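Local coordinates for uncharacterized protein YLR301W (Saccharomyces cerevisiae, PDB 3RBY) that is of unknown function but interacts with HRR25 and may interact with SEC72, and is rich in antiparallel beta strands, at residues 10-15 with 125-130; 30-35 with 239-244; 97-102 with 109-114. All blocks are in the same frame, centred on the assembly; numbering follows the deposited sequence.

Contact 1 (10-15 with 125-130); sequences LFQVGP and SFREMW. Unlike the reference sequence in segment 125-130: M129 (reference Leu).
The ring of F11 lies alongside the chain of E128, both pointing the same way from the sheet, with F11 CD1 3.4 Å from E128 CG. F11 holds CG anti to its backbone N (chi1 -171°), beside the carbonyl carbon; farther out on the ring, F11 CE1 meets F126 CB at 3.9 Å. Ring and carboxylate planes are 50° apart, so E128 borders the phenyl group without stacking flat on it. On the other face L10 and M129 lie side by side, L10 CG 3.9 Å from M129 CB, next to the chains of Q12 and R127.

Backbone bonds set this register. Q12 and R127 form a hydrogen-bonded pair, with Q12 N 2.8 Å from R127 O and R127 N 2.9 Å from Q12 O. M129 N adds a bond to L10 O at 3.1 Å.

Both charged ends are paired with residues beyond the two segments: R127 makes a salt bridge with E109 on the adjoining strand, although its NE is buried without a partner, while E128 makes one with R37. An alanine in place of E128 would probably leave R37 without this mate and open a gap beside the F11 ring. L10 and M129 also pack against the second subunit. This is antiparallel pairing of strands distant in sequence, joining 4-12 to 124-132 within the larger antiparallel sheet.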
loop_
_atom_site.group_PDB
_atom_site.type_symbol
_atom_site.label_atom_id
_atom_site.label_comp_id
_atom_site.label_asym_id
_atom_site.label_seq_id
_atom_site.Cartn_x
_atom_site.Cartn_y
_atom_site.Cartn_z
ATOM N N LEU A 10 -4.969 -5.970 2.397
ATOM C CA LEU A 10 -5.522 -7.296 2.159
ATOM C C LEU A 10 -6.162 -7.870 3.402
ATOM O O LEU A 10 -5.789 -7.514 4.525
ATOM C CB LEU A 10 -4.467 -8.270 1.607
ATOM C CG LEU A 10 -3.472 -8.923 2.563
ATOM C CD1 LEU A 10 -4.103 -10.113 3.302
ATOM C CD2 LEU A 10 -2.250 -9.384 1.787
ATOM N N PHE A 11 -7.124 -8.760 3.169
ATOM C CA PHE A 11 -7.794 -9.561 4.187
ATOM C C PHE A 11 -7.570 -11.028 3.798
ATOM O O PHE A 11 -7.691 -11.384 2.619
ATOM C CB PHE A 11 -9.298 -9.255 4.160
ATOM C CG PHE A 11 -10.070 -9.848 5.308
ATOM C CD1 PHE A 11 -9.427 -10.224 6.479
ATOM C CD2 PHE A 11 -11.440 -10.034 5.214
ATOM C CE1 PHE A 11 -10.139 -10.779 7.537
ATOM C CE2 PHE A 11 -12.160 -10.586 6.274
ATOM C CZ PHE A 11 -11.503 -10.960 7.434
ATOM N N GLN A 12 -7.243 -11.887 4.758
ATOM C CA GLN A 12 -7.022 -13.291 4.419
ATOM C C GLN A 12 -7.508 -14.243 5.507
ATOM O O GLN A 12 -7.000 -14.202 6.641
ATOM C CB GLN A 12 -5.535 -13.544 4.131
ATOM C CG GLN A 12 -5.181 -15.017 3.915
ATOM C CD GLN A 12 -3.706 -15.240 3.582
ATOM O OE1 GLN A 12 -3.233 -16.375 3.556
ATOM N NE2 GLN A 12 -2.980 -14.161 3.330
ATOM N N VAL A 13 -8.483 -15.096 5.176
ATOM C CA VAL A 13 -8.902 -16.144 6.113
ATOM C C VAL A 13 -8.579 -17.554 5.613
ATOM O O VAL A 13 -8.614 -18.516 6.383
ATOM C CB VAL A 13 -10.400 -16.067 6.506
ATOM C CG1 VAL A 13 -10.809 -14.631 6.796
ATOM C CG2 VAL A 13 -11.272 -16.691 5.421
ATOM N N GLY A 14 -8.267 -17.683 4.332
ATOM C CA GLY A 14 -7.877 -18.984 3.828
ATOM C C GLY A 14 -6.422 -19.012 3.413
ATOM O O GLY A 14 -5.609 -18.244 3.926
ATOM N N PRO A 15 -6.086 -19.912 2.480
ATOM C CA PRO A 15 -4.817 -19.834 1.749
ATOM C C PRO A 15 -4.822 -18.678 0.733
ATOM O O PRO A 15 -3.785 -18.404 0.127
ATOM C CB PRO A 15 -4.751 -21.184 1.020
ATOM C CG PRO A 15 -6.185 -21.631 0.909
ATOM C CD PRO A 15 -6.858 -21.125 2.151
ATOM N N SER A 125 -8.576 -18.330 12.068
ATOM C CA SER A 125 -7.508 -17.353 12.147
ATOM C C SER A 125 -7.563 -16.446 10.913
ATOM O O SER A 125 -7.898 -16.892 9.802
ATOM C CB SER A 125 -6.156 -18.058 12.222
ATOM O OG SER A 125 -5.752 -18.508 10.934
ATOM N N PHE A 126 -7.257 -15.168 11.112
ATOM C CA PHE A 126 -7.262 -14.203 10.015
ATOM C C PHE A 126 -5.998 -13.358 10.010
ATOM O O PHE A 126 -5.267 -13.281 11.016
ATOM C CB PHE A 126 -8.488 -13.278 10.089
ATOM C CG PHE A 126 -8.466 -12.325 11.259
ATOM C CD1 PHE A 126 -9.039 -12.681 12.481
ATOM C CD2 PHE A 126 -7.881 -11.070 11.137
ATOM C CE1 PHE A 126 -9.019 -11.798 13.566
ATOM C CE2 PHE A 126 -7.858 -10.182 12.213
ATOM C CZ PHE A 126 -8.427 -10.546 13.428
ATOM N N ARG A 127 -5.748 -12.727 8.867
ATOM C CA ARG A 127 -4.672 -11.756 8.758
ATOM C C ARG A 127 -5.092 -10.573 7.905
ATOM O O ARG A 127 -5.763 -10.721 6.890
ATOM C CB ARG A 127 -3.380 -12.368 8.211
ATOM C CG ARG A 127 -2.436 -11.311 7.642
ATOM C CD ARG A 127 -1.038 -11.849 7.413
ATOM N NE ARG A 127 -1.061 -13.235 6.966
ATOM C CZ ARG A 127 -0.309 -14.186 7.501
ATOM N NH1 ARG A 127 -0.387 -15.431 7.049
ATOM N NH2 ARG A 127 0.531 -13.885 8.485
ATOM N N GLU A 128 -4.683 -9.390 8.338
ATOM C CA GLU A 128 -4.956 -8.180 7.596
ATOM C C GLU A 128 -3.693 -7.370 7.518
ATOM O O GLU A 128 -2.994 -7.213 8.515
ATOM C CB GLU A 128 -6.065 -7.381 8.270
ATOM C CG GLU A 128 -7.421 -7.935 7.941
ATOM C CD GLU A 128 -8.500 -7.432 8.859
ATOM O OE1 GLU A 128 -8.646 -8.020 9.949
ATOM O OE2 GLU A 128 -9.202 -6.462 8.498
ATOM N N MET A 129 -3.399 -6.866 6.326
ATOM C CA MET A 129 -2.241 -6.014 6.135
ATOM C C MET A 129 -2.682 -4.563 6.026
ATOM O O MET A 129 -3.635 -4.244 5.298
ATOM C CB MET A 129 -1.475 -6.450 4.895
ATOM C CG MET A 129 0.025 -6.599 5.113
ATOM S SD MET A 129 0.401 -7.744 6.444
ATOM C CE MET A 129 -0.728 -9.025 6.002
ATOM N N TRP A 130 -1.981 -3.691 6.751
ATOM C CA TRP A 130 -2.365 -2.287 6.841
ATOM C C TRP A 130 -1.274 -1.330 6.407
ATOM O O TRP A 130 -0.110 -1.467 6.807
ATOM C CB TRP A 130 -2.794 -1.908 8.269
ATOM C CG TRP A 130 -3.993 -2.647 8.730
ATOM C CD1 TRP A 130 -4.012 -3.834 9.408
ATOM C CD2 TRP A 130 -5.365 -2.276 8.526
ATOM N NE1 TRP A 130 -5.312 -4.217 9.651
ATOM C CE2 TRP A 130 -6.163 -3.285 9.119
ATOM C CE3 TRP A 130 -5.997 -1.189 7.911
ATOM C CZ2 TRP A 130 -7.558 -3.236 9.112
ATOM C CZ3 TRP A 130 -7.376 -1.144 7.900
ATOM C CH2 TRP A 130 -8.145 -2.157 8.504
#

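Contact 2 (30-35 with 239-244); sequences DGHYIS and EVIEYH
D30 sets CG beside its backbone N (chi1 -69°) and E242 sends CG anti to its own (chi1 179°) and continues extended; the two side chains meet tip to tip. The glutamate stands on a classic beta bulge, in which I241 and E242 both face V158 on the neighbouring strand, and the turn before strand 33-38 closes over it. The two carboxylates stack with planes only 13° apart and D30 OD1 3.5 Å from E242 OE2, a proximity that would probably raise the proton affinity of one of them.

Hydrogen bonds probably offset the repulsion. D30 N donates to E242 OE2 at 2.9 Å, arriving from above the carboxylate plane. H244 NE2 donates to D30 OD1 at 2.7 Å, a nearly straight His-carboxylate bond with the oxygen in the imidazole plane. Both E242 oxygens have further partners, OE1 in S28 and OE2 in S156.

H32, whose ND1 bonds to N59, carries I241 CD1 over one face in a CH-pi contact, 3.9 Å from the ring centroid. A water in the plane of that ring bonds to H32 NE2 at 2.6 Å and donates to both D30 OD2 and I241 O.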
loop_
_atom_site.group_PDB
_atom_site.type_symbol
_atom_site.label_atom_id
_atom_site.label_comp_id
_atom_site.label_asym_id
_atom_site.label_seq_id
_atom_site.Cartn_x
_atom_site.Cartn_y
_atom_site.Cartn_z
ATOM N N ASP A 30 -6.531 10.432 21.086
ATOM C CA ASP A 30 -7.073 9.937 22.351
ATOM C C ASP A 30 -7.395 8.430 22.322
ATOM O O ASP A 30 -7.610 7.827 23.379
ATOM C CB ASP A 30 -8.319 10.731 22.777
ATOM C CG ASP A 30 -7.998 12.153 23.178
ATOM O OD1 ASP A 30 -6.811 12.554 23.086
ATOM O OD2 ASP A 30 -8.947 12.875 23.572
ATOM N N GLY A 31 -7.440 7.829 21.131
ATOM C CA GLY A 31 -7.629 6.384 21.011
ATOM C C GLY A 31 -8.997 5.899 20.531
ATOM O O GLY A 31 -9.231 4.687 20.455
ATOM N N HIS A 32 -9.906 6.826 20.220
ATOM C CA HIS A 32 -11.210 6.462 19.655
ATOM C C HIS A 32 -10.999 5.952 18.212
ATOM O O HIS A 32 -10.102 6.436 17.498
ATOM C CB HIS A 32 -12.154 7.666 19.681
ATOM C CG HIS A 32 -12.156 8.398 20.984
ATOM N ND1 HIS A 32 -12.447 7.777 22.184
ATOM C CD2 HIS A 32 -11.865 9.687 21.292
ATOM C CE1 HIS A 32 -12.352 8.653 23.165
ATOM N NE2 HIS A 32 -12.002 9.822 22.652
ATOM N N TYR A 33 -11.802 4.975 17.789
ATOM C CA TYR A 33 -11.573 4.319 16.500
ATOM C C TYR A 33 -12.865 4.010 15.728
ATOM O O TYR A 33 -13.901 3.691 16.331
ATOM C CB TYR A 33 -10.775 3.023 16.712
ATOM C CG TYR A 33 -11.542 1.982 17.494
ATOM C CD1 TYR A 33 -12.360 1.067 16.845
ATOM C CD2 TYR A 33 -11.461 1.919 18.888
ATOM C CE1 TYR A 33 -13.073 0.109 17.549
ATOM C CE2 TYR A 33 -12.176 0.957 19.608
ATOM C CZ TYR A 33 -12.981 0.061 18.928
ATOM O OH TYR A 33 -13.696 -0.894 19.621
ATOM N N ILE A 34 -12.786 4.110 14.398
ATOM C CA ILE A 34 -13.845 3.654 13.489
ATOM C C ILE A 34 -13.204 2.985 12.269
ATOM O O ILE A 34 -12.109 3.367 11.844
ATOM C CB ILE A 34 -14.729 4.822 13.024
ATOM C CG1 ILE A 34 -15.878 4.330 12.141
ATOM C CG2 ILE A 34 -13.904 5.841 12.277
ATOM C CD1 ILE A 34 -17.008 5.334 12.037
ATOM N N SER A 35 -13.874 1.980 11.719
ATOM C CA SER A 35 -13.384 1.310 10.525
ATOM C C SER A 35 -14.543 1.063 9.556
ATOM O O SER A 35 -15.438 0.268 9.856
ATOM C CB SER A 35 -12.681 -0.007 10.890
ATOM O OG SER A 35 -12.030 -0.584 9.767
ATOM N N GLU A 239 -21.502 15.769 21.163
ATOM C CA GLU A 239 -20.512 16.393 22.027
ATOM C C GLU A 239 -19.121 16.185 21.425
ATOM O O GLU A 239 -18.777 15.073 21.001
ATOM C CB GLU A 239 -20.580 15.774 23.433
ATOM C CG GLU A 239 -19.789 16.544 24.493
ATOM C CD GLU A 239 -19.573 15.739 25.779
ATOM O OE1 GLU A 239 -18.695 16.138 26.592
ATOM O OE2 GLU A 239 -20.269 14.703 25.969
ATOM N N VAL A 240 -18.331 17.250 21.365
ATOM C CA VAL A 240 -16.923 17.141 20.984
ATOM C C VAL A 240 -16.147 16.540 22.154
ATOM O O VAL A 240 -15.860 17.241 23.133
ATOM C CB VAL A 240 -16.309 18.520 20.694
ATOM C CG1 VAL A 240 -14.795 18.380 20.488
ATOM C CG2 VAL A 240 -16.979 19.178 19.483
ATOM N N ILE A 241 -15.804 15.258 22.075
ATOM C CA ILE A 241 -15.116 14.614 23.209
ATOM C C ILE A 241 -13.594 14.620 23.062
ATOM O O ILE A 241 -12.854 14.168 23.953
ATOM C CB ILE A 241 -15.616 13.180 23.426
ATOM C CG1 ILE A 241 -15.203 12.299 22.233
ATOM C CG2 ILE A 241 -17.129 13.174 23.620
ATOM C CD1 ILE A 241 -15.506 10.791 22.403
ATOM N N GLU A 242 -13.135 15.119 21.922
ATOM C CA GLU A 242 -11.712 15.239 21.639
ATOM C C GLU A 242 -11.515 16.381 20.631
ATOM O O GLU A 242 -12.237 16.473 19.617
ATOM C CB GLU A 242 -11.157 13.919 21.083
ATOM C CG GLU A 242 -9.661 13.978 20.747
ATOM C CD GLU A 242 -9.105 12.649 20.229
ATOM O OE1 GLU A 242 -9.817 11.617 20.291
ATOM O OE2 GLU A 242 -7.947 12.633 19.754
ATOM N N TYR A 243 -10.554 17.257 20.911
ATOM C CA TYR A 243 -10.269 18.369 20.018
ATOM C C TYR A 243 -8.789 18.762 20.031
ATOM O O TYR A 243 -8.399 19.730 20.693
ATOM C CB TYR A 243 -11.143 19.576 20.377
ATOM C CG TYR A 243 -11.296 20.571 19.243
ATOM C CD1 TYR A 243 -12.229 20.356 18.232
ATOM C CD2 TYR A 243 -10.508 21.720 19.179
ATOM C CE1 TYR A 243 -12.383 21.260 17.183
ATOM C CE2 TYR A 243 -10.652 22.639 18.128
ATOM C CZ TYR A 243 -11.593 22.401 17.135
ATOM O OH TYR A 243 -11.750 23.303 16.093
ATOM N N HIS A 244 -7.967 18.015 19.299
ATOM C CA HIS A 244 -6.566 18.390 19.119
ATOM C C HIS A 244 -6.385 19.066 17.767
ATOM O O HIS A 244 -6.175 18.392 16.756
ATOM C CB HIS A 244 -5.638 17.169 19.211
ATOM C CG HIS A 244 -5.778 16.398 20.482
ATOM N ND1 HIS A 244 -5.439 16.928 21.712
ATOM C CD2 HIS A 244 -6.212 15.139 20.723
ATOM C CE1 HIS A 244 -5.659 16.027 22.651
ATOM N NE2 HIS A 244 -6.126 14.928 22.078
HETATM O O HOH W 1 -11.371 11.871 24.123
#

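Contact 3 (97-102 with 109-114); sequences NTTWKN and EETGAV
W100 lies with one face of its indole over the chain of E110, and this is the tight half of the contact. E110 CB sits almost on the normal of the six-membered ring, 3.6 Å from its centroid, in a CH-pi contact. With CG anti to the backbone N (chi1 172°) and an extended chain beyond, E110 runs beside the indole, and its CD comes 3.3 Å from W100 CZ2. Carboxylate and ring are nearly parallel, their planes 12° apart. The indole is further tethered within its own strand, where W100 NE1 donates to T98 OG1 at 2.8 Å, and that hydroxyl is bonded to Q74 O on the adjoining strand. E110 is held in turn: OE1 accepts a hydrogen bond from the indole of W130, and OE2 bonds a triethylene glycol probably left from crystallisation.

On the other face, with T99 and T111, E109 is buried, but K101 is exposed and its end bends away, leaving K101 NZ 4.8 Å from E109 OE2; the acid's OE1 instead pairs with R127. The closest touch of these two side chains is of the lysine's CD on the acid's oxygen, K101 CD to E109 OE2 at 3.4 Å, and not of its ammonium group. A water bonded to both T99 O and T111 OG1 occupies the same side.

Backbone bonds are paired at T99 with T111 and at K101 with E109, then give way toward N97. N97 O is 4.2 Å from A113 N, and a water bridges N97 N to A113 O. G112 suits this end, since a side chain there would run into N97 O. Well bonded toward the turn and bridged by a water at the far end, strands 96-102 and 108-114 form a beta hairpin.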
loop_
_atom_site.group_PDB
_atom_site.type_symbol
_atom_site.label_atom_id
_atom_site.label_comp_id
_atom_site.label_asym_id
_atom_site.label_seq_id
_atom_site.Cartn_x
_atom_site.Cartn_y
_atom_site.Cartn_z
ATOM N N ASN A 97 -9.508 -10.825 20.163
ATOM C CA ASN A 97 -8.112 -10.612 20.528
ATOM C C ASN A 97 -7.184 -10.549 19.317
ATOM O O ASN A 97 -7.067 -11.530 18.563
ATOM C CB ASN A 97 -7.670 -11.703 21.502
ATOM C CG ASN A 97 -8.529 -11.734 22.752
ATOM O OD1 ASN A 97 -8.385 -10.881 23.632
ATOM N ND2 ASN A 97 -9.443 -12.700 22.826
ATOM N N THR A 98 -6.532 -9.399 19.125
ATOM C CA THR A 98 -5.687 -9.208 17.946
ATOM C C THR A 98 -4.256 -8.852 18.307
ATOM O O THR A 98 -3.978 -8.296 19.374
ATOM C CB THR A 98 -6.248 -8.134 16.981
ATOM O OG1 THR A 98 -6.092 -6.831 17.567
ATOM C CG2 THR A 98 -7.722 -8.396 16.669
ATOM N N THR A 99 -3.354 -9.172 17.388
ATOM C CA THR A 99 -1.944 -8.859 17.534
ATOM C C THR A 99 -1.484 -8.066 16.319
ATOM O O THR A 99 -1.814 -8.415 15.181
ATOM C CB THR A 99 -1.105 -10.145 17.640
ATOM O OG1 THR A 99 -1.501 -10.878 18.806
ATOM C CG2 THR A 99 0.372 -9.817 17.741
ATOM N N TRP A 100 -0.702 -7.018 16.565
ATOM C CA TRP A 100 -0.233 -6.119 15.522
ATOM C C TRP A 100 1.292 -6.075 15.483
ATOM O O TRP A 100 1.942 -5.842 16.493
ATOM C CB TRP A 100 -0.787 -4.722 15.780
ATOM C CG TRP A 100 -2.282 -4.698 15.728
ATOM C CD1 TRP A 100 -3.147 -5.257 16.633
ATOM C CD2 TRP A 100 -3.100 -4.090 14.713
ATOM N NE1 TRP A 100 -4.448 -5.027 16.244
ATOM C CE2 TRP A 100 -4.449 -4.319 15.068
ATOM C CE3 TRP A 100 -2.824 -3.370 13.543
ATOM C CZ2 TRP A 100 -5.522 -3.854 14.292
ATOM C CZ3 TRP A 100 -3.894 -2.909 12.772
ATOM C CH2 TRP A 100 -5.224 -3.154 13.155
ATOM N N LYS A 101 1.859 -6.295 14.308
ATOM C CA LYS A 101 3.306 -6.370 14.167
ATOM C C LYS A 101 3.779 -5.433 13.055
ATOM O O LYS A 101 3.427 -5.635 11.886
ATOM C CB LYS A 101 3.736 -7.810 13.842
ATOM C CG LYS A 101 3.498 -8.858 14.946
ATOM C CD LYS A 101 3.216 -10.254 14.335
ATOM C CE LYS A 101 3.892 -11.410 15.092
ATOM N NZ LYS A 101 5.337 -11.598 14.704
ATOM N N ASN A 102 4.558 -4.412 13.423
ATOM C CA ASN A 102 5.180 -3.510 12.453
ATOM C C ASN A 102 6.208 -4.231 11.582
ATOM O O ASN A 102 7.040 -4.987 12.100
ATOM C CB ASN A 102 5.877 -2.332 13.158
ATOM C CG ASN A 102 4.898 -1.369 13.818
ATOM O OD1 ASN A 102 3.776 -1.167 13.342
ATOM N ND2 ASN A 102 5.325 -0.762 14.921
ATOM N N GLU A 109 1.153 -5.748 10.102
ATOM C CA GLU A 109 0.385 -6.989 10.002
ATOM C C GLU A 109 -0.522 -7.165 11.226
ATOM O O GLU A 109 -0.030 -7.254 12.366
ATOM C CB GLU A 109 1.324 -8.202 9.880
ATOM C CG GLU A 109 0.587 -9.554 9.925
ATOM C CD GLU A 109 1.529 -10.737 10.094
ATOM O OE1 GLU A 109 1.697 -11.503 9.121
ATOM O OE2 GLU A 109 2.090 -10.909 11.202
ATOM N N GLU A 110 -1.834 -7.221 10.994
ATOM C CA GLU A 110 -2.777 -7.563 12.059
ATOM C C GLU A 110 -3.174 -9.034 11.937
ATOM O O GLU A 110 -3.584 -9.484 10.865
ATOM C CB GLU A 110 -4.041 -6.692 11.996
ATOM C CG GLU A 110 -5.139 -7.142 12.955
ATOM C CD GLU A 110 -6.510 -6.567 12.610
ATOM O OE1 GLU A 110 -6.633 -5.840 11.590
ATOM O OE2 GLU A 110 -7.475 -6.852 13.358
ATOM N N THR A 111 -3.059 -9.781 13.033
ATOM C CA THR A 111 -3.469 -11.182 13.040
ATOM C C THR A 111 -4.378 -11.471 14.224
ATOM O O THR A 111 -4.407 -10.709 15.201
ATOM C CB THR A 111 -2.263 -12.128 13.122
ATOM O OG1 THR A 111 -1.493 -11.822 14.295
ATOM C CG2 THR A 111 -1.402 -11.976 11.887
ATOM N N GLY A 112 -5.115 -12.575 14.129
ATOM C CA GLY A 112 -5.958 -13.014 15.221
ATOM C C GLY A 112 -6.828 -14.212 14.871
ATOM O O GLY A 112 -6.813 -14.714 13.739
ATOM N N ALA A 113 -7.598 -14.666 15.857
ATOM C CA ALA A 113 -8.570 -15.736 15.660
ATOM C C ALA A 113 -9.975 -15.207 15.936
ATOM O O ALA A 113 -10.150 -14.189 16.611
ATOM C CB ALA A 113 -8.252 -16.916 16.572
ATOM N N VAL A 114 -10.982 -15.901 15.421
ATOM C CA VAL A 114 -12.361 -15.469 15.600
ATOM C C VAL A 114 -13.247 -16.724 15.740
ATOM O O VAL A 114 -12.788 -17.835 15.451
ATOM C CB VAL A 114 -12.766 -14.534 14.434
ATOM C CG1 VAL A 114 -13.587 -15.262 13.392
ATOM C CG2 VAL A 114 -13.480 -13.311 14.952
HETATM O O HOH W 2 -10.222 -13.300 19.447
HETATM O O HOH W 3 0.269 -10.048 13.650
#

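Contacts 1 and 3 belong to one continuous patch of antiparallel sheet, their centres about 10 Å apart and strands 108-114 and 124-132 adjacent. Contact 2 lies farther off, with its centre about 27 Å from that of contact 1 and about 23 Å from that of contact 3. It is also different in kind: segment 30-35 leads into the same sheet, but 239-244 belongs to a second antiparallel sheet. Along the chain the order is 10-15, 30-35, 97-102, 109-114, 125-130 and 239-244, so contact 3 is nested within the loops closed by both others, which cross each other. The hairpin adjoins strand 124-132 through 108-114, contact 1 carries the sheet on to strand 4-12, and contact 2 ties that sheet to the C-terminal one.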